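Local coordinates for gram-negative insecticidal protein (Chromobacterium piscinae, PDB 6FBM) that acts as an insecticidal toxin of the MACPF type that probably forms pores in target-cell membranes, at residues 21-26 with 32-37; 90-95 with 99-104; 168-173 with 298-303. All coordinates share one frame; numbering follows the deposited sequence.

Contact 1 (21-26 with 32-37); sequences MGYDVN and PESLLG
Tyr23 and Leu35 form a single antiparallel, non-hydrogen-bonded pair, with CA atoms 4.7 Å apart, and two backbone bonds flank it. Leu36 N donates to Gly22 O at 2.9 Å; Asp24 N donates to Ser34 O at 2.9 Å with an N-H...O angle of 177°. This is the bonding pattern of a short beta hairpin.

Tyr23 makes the aromatic part of the side-chain contact. Its CB leads to a CG anti to the backbone N (chi1 -161°), which carries the ring along the opposing segment. CG and CD1 pass beneath Ser34 O, 3.6 Å above the ring plane toward the rim. CD1 also meets Leu35 CD2 at the ring edge. Farther out, Ser34 CB lies over the ring in a CH-pi contact, 4.0 Å from its centroid and closest to CZ. At the tip, the OH hydrogen-bonds to Leu28 O and Ser31 N, so the turn between the strands fixes the outer end of the ring.

Leu35 CD2 also touches Met21 CB at 3.7 Å. Leu36 lies along the 21-26 backbone, CD1 3.9 Å from Tyr23 C, and its CD2 meets Asp24 CB. Ser34 OG bonds to Leu28 N and, at 2.9 Å, to a water whose link to Asp24 OD2 is weak. Asp24 OD1 accepts from Asn26 N, forming an Asx turn just past the paired residues.

Strand 21-23 is flanked in its sheet by strands 35-39 and 170-177, both antiparallel to it, Met21 and Tyr23 pairing with Ile172 and Tyr170. On helix 300-304, Val25 packs on Met304, and Asn26 on Met304 and Phe303.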
loop_
_atom_site.group_PDB
_atom_site.type_symbol
_atom_site.label_atom_id
_atom_site.label_comp_id
_atom_site.label_asym_id
_atom_site.label_seq_id
_atom_site.Cartn_x
_atom_site.Cartn_y
_atom_site.Cartn_z
ATOM N N MET A 21 1.002 0.326 34.149
ATOM C CA MET A 21 0.162 1.503 34.098
ATOM C C MET A 21 -0.791 1.386 35.252
ATOM O O MET A 21 -1.238 0.276 35.573
ATOM C CB MET A 21 -0.703 1.537 32.850
ATOM C CG MET A 21 -0.066 1.936 31.536
ATOM S SD MET A 21 0.875 3.488 31.556
ATOM C CE MET A 21 2.483 2.739 31.647
ATOM N N GLY A 22 -1.157 2.542 35.820
ATOM C CA GLY A 22 -2.328 2.607 36.680
ATOM C C GLY A 22 -3.590 2.130 35.985
ATOM O O GLY A 22 -3.723 2.254 34.763
ATOM N N TYR A 23 -4.510 1.566 36.764
ATOM C CA TYR A 23 -5.758 1.056 36.224
ATOM C C TYR A 23 -6.935 1.569 37.006
ATOM O O TYR A 23 -6.893 1.589 38.237
ATOM C CB TYR A 23 -5.785 -0.446 36.231
ATOM C CG TYR A 23 -6.794 -1.014 35.303
ATOM C CD1 TYR A 23 -6.488 -1.218 33.982
ATOM C CD2 TYR A 23 -8.066 -1.355 35.738
ATOM C CE1 TYR A 23 -7.410 -1.754 33.110
ATOM C CE2 TYR A 23 -9.000 -1.896 34.859
ATOM C CZ TYR A 23 -8.664 -2.095 33.548
ATOM O OH TYR A 23 -9.552 -2.635 32.644
ATOM N N ASP A 24 -7.978 1.958 36.281
ATOM C CA ASP A 24 -9.224 2.320 36.898
ATOM C C ASP A 24 -9.981 1.036 37.230
ATOM O O ASP A 24 -10.677 0.466 36.399
ATOM C CB ASP A 24 -10.050 3.212 35.980
ATOM C CG ASP A 24 -11.361 3.637 36.612
ATOM O OD1 ASP A 24 -11.666 3.213 37.760
ATOM O OD2 ASP A 24 -12.097 4.395 35.933
ATOM N N VAL A 25 -9.876 0.612 38.482
ATOM C CA VAL A 25 -10.518 -0.621 38.934
ATOM C C VAL A 25 -12.037 -0.544 38.923
ATOM O O VAL A 25 -12.708 -1.571 39.026
ATOM C CB VAL A 25 -10.029 -1.053 40.321
ATOM C CG1 VAL A 25 -8.528 -1.312 40.287
ATOM C CG2 VAL A 25 -10.383 -0.029 41.402
ATOM N N ASN A 26 -12.564 0.670 38.793
ATOM C CA ASN A 26 -14.003 0.902 38.624
ATOM C C ASN A 26 -14.408 1.093 37.175
ATOM O O ASN A 26 -15.550 1.434 36.924
ATOM C CB ASN A 26 -14.449 2.102 39.483
ATOM C CG ASN A 26 -14.302 1.827 40.969
ATOM O OD1 ASN A 26 -14.606 0.742 41.420
ATOM N ND2 ASN A 26 -13.793 2.793 41.725
ATOM N N PRO A 32 -7.596 -1.666 27.635
ATOM C CA PRO A 32 -6.727 -0.485 27.573
ATOM C C PRO A 32 -7.459 0.827 27.814
ATOM O O PRO A 32 -6.843 1.794 28.226
ATOM C CB PRO A 32 -6.194 -0.530 26.124
ATOM C CG PRO A 32 -6.342 -1.950 25.700
ATOM C CD PRO A 32 -7.571 -2.428 26.374
ATOM N N GLU A 33 -8.759 0.864 27.556
ATOM C CA GLU A 33 -9.544 2.074 27.770
ATOM C C GLU A 33 -9.552 2.503 29.231
ATOM O O GLU A 33 -9.742 3.678 29.500
ATOM C CB GLU A 33 -10.988 1.902 27.293
ATOM C CG GLU A 33 -11.231 1.840 25.782
ATOM C CD GLU A 33 -12.742 1.916 25.475
ATOM O OE1 GLU A 33 -13.397 0.905 25.089
ATOM O OE2 GLU A 33 -13.310 3.012 25.662
ATOM N N SER A 34 -9.339 1.585 30.166
ATOM C CA SER A 34 -9.307 1.935 31.577
ATOM C C SER A 34 -7.887 2.076 32.159
ATOM O O SER A 34 -7.731 2.160 33.406
ATOM C CB SER A 34 -10.114 0.924 32.376
ATOM O OG SER A 34 -11.476 1.059 32.068
ATOM N N LEU A 35 -6.870 2.113 31.289
ATOM C CA LEU A 35 -5.530 2.496 31.716
ATOM C C LEU A 35 -5.501 3.983 32.026
ATOM O O LEU A 35 -6.259 4.739 31.460
ATOM C CB LEU A 35 -4.482 2.182 30.651
ATOM C CG LEU A 35 -4.340 0.720 30.259
ATOM C CD1 LEU A 35 -3.539 0.616 28.975
ATOM C CD2 LEU A 35 -3.707 -0.086 31.357
ATOM N N LEU A 36 -4.646 4.365 32.957
ATOM C CA LEU A 36 -4.560 5.729 33.448
ATOM C C LEU A 36 -3.218 6.275 33.061
ATOM O O LEU A 36 -2.260 5.524 32.908
ATOM C CB LEU A 36 -4.711 5.779 34.955
ATOM C CG LEU A 36 -6.030 5.243 35.522
ATOM C CD1 LEU A 36 -5.909 5.286 37.056
ATOM C CD2 LEU A 36 -7.240 6.053 35.031
ATOM N N GLY A 37 -3.147 7.597 32.981
ATOM C CA GLY A 37 -2.162 8.298 32.167
ATOM C C GLY A 37 -0.702 7.981 32.360
ATOM O O GLY A 37 -0.060 7.440 31.451
HETATM O O HOH W 1 -12.068 3.886 32.473
#

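Contact 2 (90-95 with 99-104); sequences QHVGVS and KLFSAS
Leu100 is the first residue of 99-104 to touch the other segment, and it does so through its branch ends. CD1 lies 3.6 Å from Val92 CG2 and equally 3.6 Å from Val94 CG2, both valines reaching toward it tip to tip. CD2 adds a looser approach to Val94 CG1, so the leucine fork meets two residues separated by Gly93. In Val92, chi1 of -56° sets CG1 anti to the carbonyl carbon and leaves CG2 between N and C, where it meets Leu100 and Phe101.

Phe101 follows. Its CZ is 3.9 Å from Val92 CG2, which comes in obliquely to the ring, while Leu100 CB sits 3.6 Å above the ring plane over its centre. Phe101 O then accepts both Ser104 N and Ser104 OG, the hydroxyl at 2.6 Å and in the carbonyl plane, as the chain enters helix 102-108.

This is plain apolar packing within the MACPF region, holding the loop after helix 81-88 against the approach to helix 102-108, beside Leu280 of strand 280-282. Every approach between the segments is carbon to carbon, so the contact rests on dispersion and burial; the polar groups of 99-104 bond within their own segment or to other parts of the chain, such as Lys99 to Glu82.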
loop_
_atom_site.group_PDB
_atom_site.type_symbol
_atom_site.label_atom_id
_atom_site.label_comp_id
_atom_site.label_asym_id
_atom_site.label_seq_id
_atom_site.Cartn_x
_atom_site.Cartn_y
_atom_site.Cartn_z
ATOM N N GLN A 90 -13.952 -11.331 40.664
ATOM C CA GLN A 90 -13.148 -12.370 41.295
ATOM C C GLN A 90 -11.840 -12.563 40.547
ATOM O O GLN A 90 -11.789 -12.481 39.318
ATOM C CB GLN A 90 -13.834 -13.755 41.332
ATOM C CG GLN A 90 -15.299 -13.863 41.759
ATOM C CD GLN A 90 -15.540 -13.631 43.230
ATOM O OE1 GLN A 90 -14.808 -12.869 43.883
ATOM N NE2 GLN A 90 -16.599 -14.259 43.757
ATOM N N HIS A 91 -10.812 -12.866 41.313
ATOM C CA HIS A 91 -9.583 -13.424 40.785
ATOM C C HIS A 91 -8.896 -12.487 39.788
ATOM O O HIS A 91 -8.476 -12.918 38.714
ATOM C CB HIS A 91 -9.847 -14.826 40.167
ATOM C CG HIS A 91 -10.393 -15.831 41.143
ATOM N ND1 HIS A 91 -9.640 -16.391 42.157
ATOM C CD2 HIS A 91 -11.636 -16.366 41.252
ATOM C CE1 HIS A 91 -10.400 -17.228 42.848
ATOM N NE2 HIS A 91 -11.614 -17.230 42.321
ATOM N N VAL A 92 -8.822 -11.212 40.142
ATOM C CA VAL A 92 -8.043 -10.247 39.363
ATOM C C VAL A 92 -6.964 -9.545 40.168
ATOM O O VAL A 92 -6.301 -8.647 39.654
ATOM C CB VAL A 92 -8.948 -9.208 38.698
ATOM C CG1 VAL A 92 -9.987 -9.915 37.842
ATOM C CG2 VAL A 92 -9.614 -8.303 39.724
ATOM N N GLY A 93 -6.780 -9.961 41.422
ATOM C CA GLY A 93 -5.732 -9.410 42.281
ATOM C C GLY A 93 -6.155 -8.344 43.264
ATOM O O GLY A 93 -5.325 -7.903 44.063
ATOM N N VAL A 94 -7.412 -7.915 43.218
ATOM C CA VAL A 94 -7.853 -6.911 44.161
ATOM C C VAL A 94 -8.342 -7.615 45.417
ATOM O O VAL A 94 -9.395 -8.239 45.425
ATOM C CB VAL A 94 -8.935 -6.003 43.589
ATOM C CG1 VAL A 94 -9.409 -5.006 44.637
ATOM C CG2 VAL A 94 -8.382 -5.264 42.393
ATOM N N SER A 95 -7.540 -7.506 46.461
ATOM C CA SER A 95 -7.886 -7.963 47.793
ATOM C C SER A 95 -9.116 -7.236 48.328
ATOM O O SER A 95 -9.349 -6.068 48.013
ATOM C CB SER A 95 -6.708 -7.730 48.742
ATOM O OG SER A 95 -7.097 -7.932 50.069
ATOM N N LYS A 99 -16.805 -4.927 44.516
ATOM C CA LYS A 99 -17.442 -4.951 43.198
ATOM C C LYS A 99 -16.693 -4.002 42.266
ATOM O O LYS A 99 -16.834 -2.772 42.340
ATOM C CB LYS A 99 -18.923 -4.552 43.301
ATOM C CG LYS A 99 -19.731 -5.448 44.221
ATOM C CD LYS A 99 -21.139 -4.928 44.472
ATOM C CE LYS A 99 -21.674 -5.544 45.752
ATOM N NZ LYS A 99 -23.043 -5.047 46.073
ATOM N N LEU A 100 -15.898 -4.604 41.386
ATOM C CA LEU A 100 -15.023 -3.886 40.476
ATOM C C LEU A 100 -15.676 -3.746 39.134
ATOM O O LEU A 100 -16.727 -4.328 38.885
ATOM C CB LEU A 100 -13.710 -4.636 40.312
ATOM C CG LEU A 100 -12.920 -4.963 41.580
ATOM C CD1 LEU A 100 -11.695 -5.781 41.224
ATOM C CD2 LEU A 100 -12.519 -3.684 42.298
ATOM N N PHE A 101 -15.054 -2.942 38.289
ATOM C CA PHE A 101 -15.419 -2.820 36.877
ATOM C C PHE A 101 -16.860 -2.358 36.648
ATOM O O PHE A 101 -17.539 -2.838 35.746
ATOM C CB PHE A 101 -15.133 -4.137 36.133
ATOM C CG PHE A 101 -13.817 -4.750 36.492
ATOM C CD1 PHE A 101 -12.638 -4.003 36.419
ATOM C CD2 PHE A 101 -13.742 -6.063 36.922
ATOM C CE1 PHE A 101 -11.421 -4.564 36.769
ATOM C CE2 PHE A 101 -12.514 -6.632 37.268
ATOM C CZ PHE A 101 -11.354 -5.876 37.197
ATOM N N SER A 102 -17.300 -1.394 37.456
ATOM C CA SER A 102 -18.689 -0.879 37.383
ATOM C C SER A 102 -19.022 -0.249 36.030
ATOM O O SER A 102 -20.161 -0.322 35.594
ATOM C CB SER A 102 -18.994 0.101 38.537
ATOM O OG SER A 102 -18.707 -0.486 39.801
ATOM N N ALA A 103 -18.042 0.333 35.344
ATOM C CA ALA A 103 -18.313 0.950 34.044
ATOM C C ALA A 103 -18.656 -0.072 32.949
ATOM O O ALA A 103 -19.320 0.271 31.980
ATOM C CB ALA A 103 -17.139 1.824 33.616
ATOM N N SER A 104 -18.241 -1.327 33.105
ATOM C CA SER A 104 -18.580 -2.376 32.131
ATOM C C SER A 104 -20.066 -2.727 32.127
ATOM O O SER A 104 -20.589 -3.146 31.094
ATOM C CB SER A 104 -17.773 -3.632 32.401
ATOM O OG SER A 104 -18.156 -4.175 33.658
#

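Contact 3 (168-173 with 298-303); sequences GPYYIS and DAFPEF
Pro169 projects as a blunt knob toward the two phenylalanines that helix 300-304 presents on one side, three residues apart. Its CG reaches both: it lies 3.7 Å from Phe300 CE1, near the plane of that ring at its edge, and 3.8 Å from Phe303 CE2, in an oblique approach. CB adds a second contact with Phe300 CE1, and CD faces Phe303 CZ at 4.0 Å. The pyrrolidine ring is thus shared out atom by atom, CB on Phe300, CD on Phe303 and CG filling the notch between them. It crosses each phenylalanine side chain at about a right angle.

Both helix residues have CG anti to the backbone N, at chi1 -169° for Phe300 and 178° for Phe303. Their i, i+3 spacing puts them on one side of the helix, and the like chi1 values point both rings toward Pro169.

Tyr170 supplies a second bump. Its ring edge is turned to the face of the Phe300 ring, with CE1 coming within 3.6 Å of Phe300 CZ. With centroids 5.4 Å apart and planes inclined at 61°, the pair is an offset edge-to-face stack. Phe300 consequently receives Tyr170 over a face and Pro169 at its edge, whereas Phe303 takes part only through the proline.

Further rings extend the cluster: Trp284 meets both Tyr170 and Phe300, and Tyr98 is edge-to-face with Phe300. Pro169 follows helix 160-167 and packs back on its Phe164, while strand 170-177 runs on from Tyr170 between strand 21-23 and strand 280-282. Helix 300-304 thereby packs against the place where helix 160-167 gives way to the sheet.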
loop_
_atom_site.group_PDB
_atom_site.type_symbol
_atom_site.label_atom_id
_atom_site.label_comp_id
_atom_site.label_asym_id
_atom_site.label_seq_id
_atom_site.Cartn_x
_atom_site.Cartn_y
_atom_site.Cartn_z
ATOM N N GLY A 168 -3.934 6.002 40.053
ATOM C CA GLY A 168 -4.701 4.774 40.237
ATOM C C GLY A 168 -4.260 4.038 41.490
ATOM O O GLY A 168 -3.075 4.042 41.826
ATOM N N PRO A 169 -5.198 3.410 42.199
ATOM C CA PRO A 169 -4.807 2.645 43.381
ATOM C C PRO A 169 -4.130 1.308 43.051
ATOM O O PRO A 169 -3.418 0.760 43.907
ATOM C CB PRO A 169 -6.133 2.397 44.091
ATOM C CG PRO A 169 -7.140 2.361 42.976
ATOM C CD PRO A 169 -6.647 3.310 41.918
ATOM N N TYR A 170 -4.377 0.783 41.841
ATOM C CA TYR A 170 -3.770 -0.455 41.400
ATOM C C TYR A 170 -3.118 -0.229 40.061
ATOM O O TYR A 170 -3.519 0.661 39.329
ATOM C CB TYR A 170 -4.829 -1.537 41.272
ATOM C CG TYR A 170 -5.222 -2.160 42.573
ATOM C CD1 TYR A 170 -6.084 -1.519 43.456
ATOM C CD2 TYR A 170 -4.725 -3.393 42.928
ATOM C CE1 TYR A 170 -6.433 -2.103 44.656
ATOM C CE2 TYR A 170 -5.066 -3.990 44.136
ATOM C CZ TYR A 170 -5.921 -3.348 44.989
ATOM O OH TYR A 170 -6.240 -3.964 46.161
ATOM N N TYR A 171 -2.130 -1.053 39.744
ATOM C CA TYR A 171 -1.466 -1.013 38.464
ATOM C C TYR A 171 -1.455 -2.393 37.813
ATOM O O TYR A 171 -1.653 -3.409 38.470
ATOM C CB TYR A 171 -0.039 -0.470 38.620
ATOM C CG TYR A 171 0.881 -1.368 39.410
ATOM C CD1 TYR A 171 1.617 -2.362 38.783
ATOM C CD2 TYR A 171 0.998 -1.242 40.793
ATOM C CE1 TYR A 171 2.465 -3.204 39.508
ATOM C CE2 TYR A 171 1.820 -2.080 41.523
ATOM C CZ TYR A 171 2.567 -3.046 40.884
ATOM O OH TYR A 171 3.376 -3.882 41.589
ATOM N N ILE A 172 -1.196 -2.403 36.512
ATOM C CA ILE A 172 -1.165 -3.630 35.747
ATOM C C ILE A 172 0.175 -4.307 35.954
ATOM O O ILE A 172 1.200 -3.832 35.494
ATOM C CB ILE A 172 -1.338 -3.365 34.230
ATOM C CG1 ILE A 172 -2.684 -2.681 33.919
ATOM C CG2 ILE A 172 -1.198 -4.665 33.438
ATOM C CD1 ILE A 172 -3.917 -3.524 34.207
ATOM N N SER A 173 0.150 -5.428 36.645
ATOM C CA SER A 173 1.355 -6.213 36.913
ATOM C C SER A 173 1.491 -7.414 36.016
ATOM O O SER A 173 2.597 -7.871 35.751
ATOM C CB SER A 173 1.353 -6.676 38.362
ATOM O OG SER A 173 2.573 -7.276 38.675
ATOM N N ASP A 298 -5.593 1.755 53.959
ATOM C CA ASP A 298 -6.772 2.101 54.780
ATOM C C ASP A 298 -7.722 3.040 54.062
ATOM O O ASP A 298 -8.932 3.031 54.323
ATOM C CB ASP A 298 -6.365 2.779 56.093
ATOM C CG ASP A 298 -5.728 1.825 57.082
ATOM O OD1 ASP A 298 -5.930 0.612 56.950
ATOM O OD2 ASP A 298 -5.042 2.288 58.012
ATOM N N ALA A 299 -7.177 3.858 53.168
ATOM C CA ALA A 299 -7.980 4.807 52.433
ATOM C C ALA A 299 -8.733 4.181 51.244
ATOM O O ALA A 299 -9.604 4.837 50.630
ATOM C CB ALA A 299 -7.106 5.948 51.972
ATOM N N PHE A 300 -8.432 2.919 50.914
ATOM C CA PHE A 300 -9.060 2.306 49.744
ATOM C C PHE A 300 -10.585 2.179 49.870
ATOM O O PHE A 300 -11.284 2.481 48.916
ATOM C CB PHE A 300 -8.403 0.980 49.389
ATOM C CG PHE A 300 -8.825 0.424 48.059
ATOM C CD1 PHE A 300 -8.634 1.153 46.893
ATOM C CD2 PHE A 300 -9.387 -0.848 47.970
ATOM C CE1 PHE A 300 -9.012 0.630 45.665
ATOM C CE2 PHE A 300 -9.749 -1.371 46.751
ATOM C CZ PHE A 300 -9.577 -0.633 45.593
ATOM N N PRO A 301 -11.109 1.769 51.049
ATOM C CA PRO A 301 -12.567 1.747 51.185
ATOM C C PRO A 301 -13.272 3.036 50.836
ATOM O O PRO A 301 -14.323 2.991 50.172
ATOM C CB PRO A 301 -12.778 1.398 52.652
ATOM C CG PRO A 301 -11.597 0.551 53.000
ATOM C CD PRO A 301 -10.457 1.026 52.153
ATOM N N GLU A 302 -12.728 4.178 51.255
ATOM C CA GLU A 302 -13.392 5.458 50.925
ATOM C C GLU A 302 -13.219 5.817 49.457
ATOM O O GLU A 302 -14.164 6.322 48.849
ATOM C CB GLU A 302 -13.046 6.634 51.879
ATOM C CG GLU A 302 -11.610 7.153 51.852
ATOM C CD GLU A 302 -11.464 8.634 52.206
ATOM O OE1 GLU A 302 -12.330 9.442 51.806
ATOM O OE2 GLU A 302 -10.431 8.985 52.836
ATOM N N PHE A 303 -12.060 5.523 48.865
ATOM C CA PHE A 303 -11.905 5.678 47.416
ATOM C C PHE A 303 -13.003 4.917 46.655
ATOM O O PHE A 303 -13.556 5.432 45.687
ATOM C CB PHE A 303 -10.512 5.208 46.943
ATOM C CG PHE A 303 -10.314 5.306 45.460
ATOM C CD1 PHE A 303 -9.946 6.504 44.864
ATOM C CD2 PHE A 303 -10.518 4.200 44.652
ATOM C CE1 PHE A 303 -9.781 6.594 43.485
ATOM C CE2 PHE A 303 -10.366 4.276 43.266
ATOM C CZ PHE A 303 -9.967 5.474 42.684
#

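In the fold
The three contacts lie 11 to 12 Å apart, centre to centre, and touch one another. Contact 1 is partly buried and combines backbone hydrogen bonds with apolar and CH-pi packing; contacts 2 and 3 are buried, smaller and entirely apolar across their segments, aliphatic with one phenyl in 2 and mainly aromatic in 3. Contacts 1 and 3 share a sheet through neighbouring strands 21-23 and 170-177, and Leu36 CD1 packs on Gly168 CA. Contact 1 probably also bonds to contact 2, from Val25 O to Phe101 N. Val94 CG1 completes the circuit, packing against Tyr170 OH, so loop 90-95 borders the aromatic cluster of contact 3.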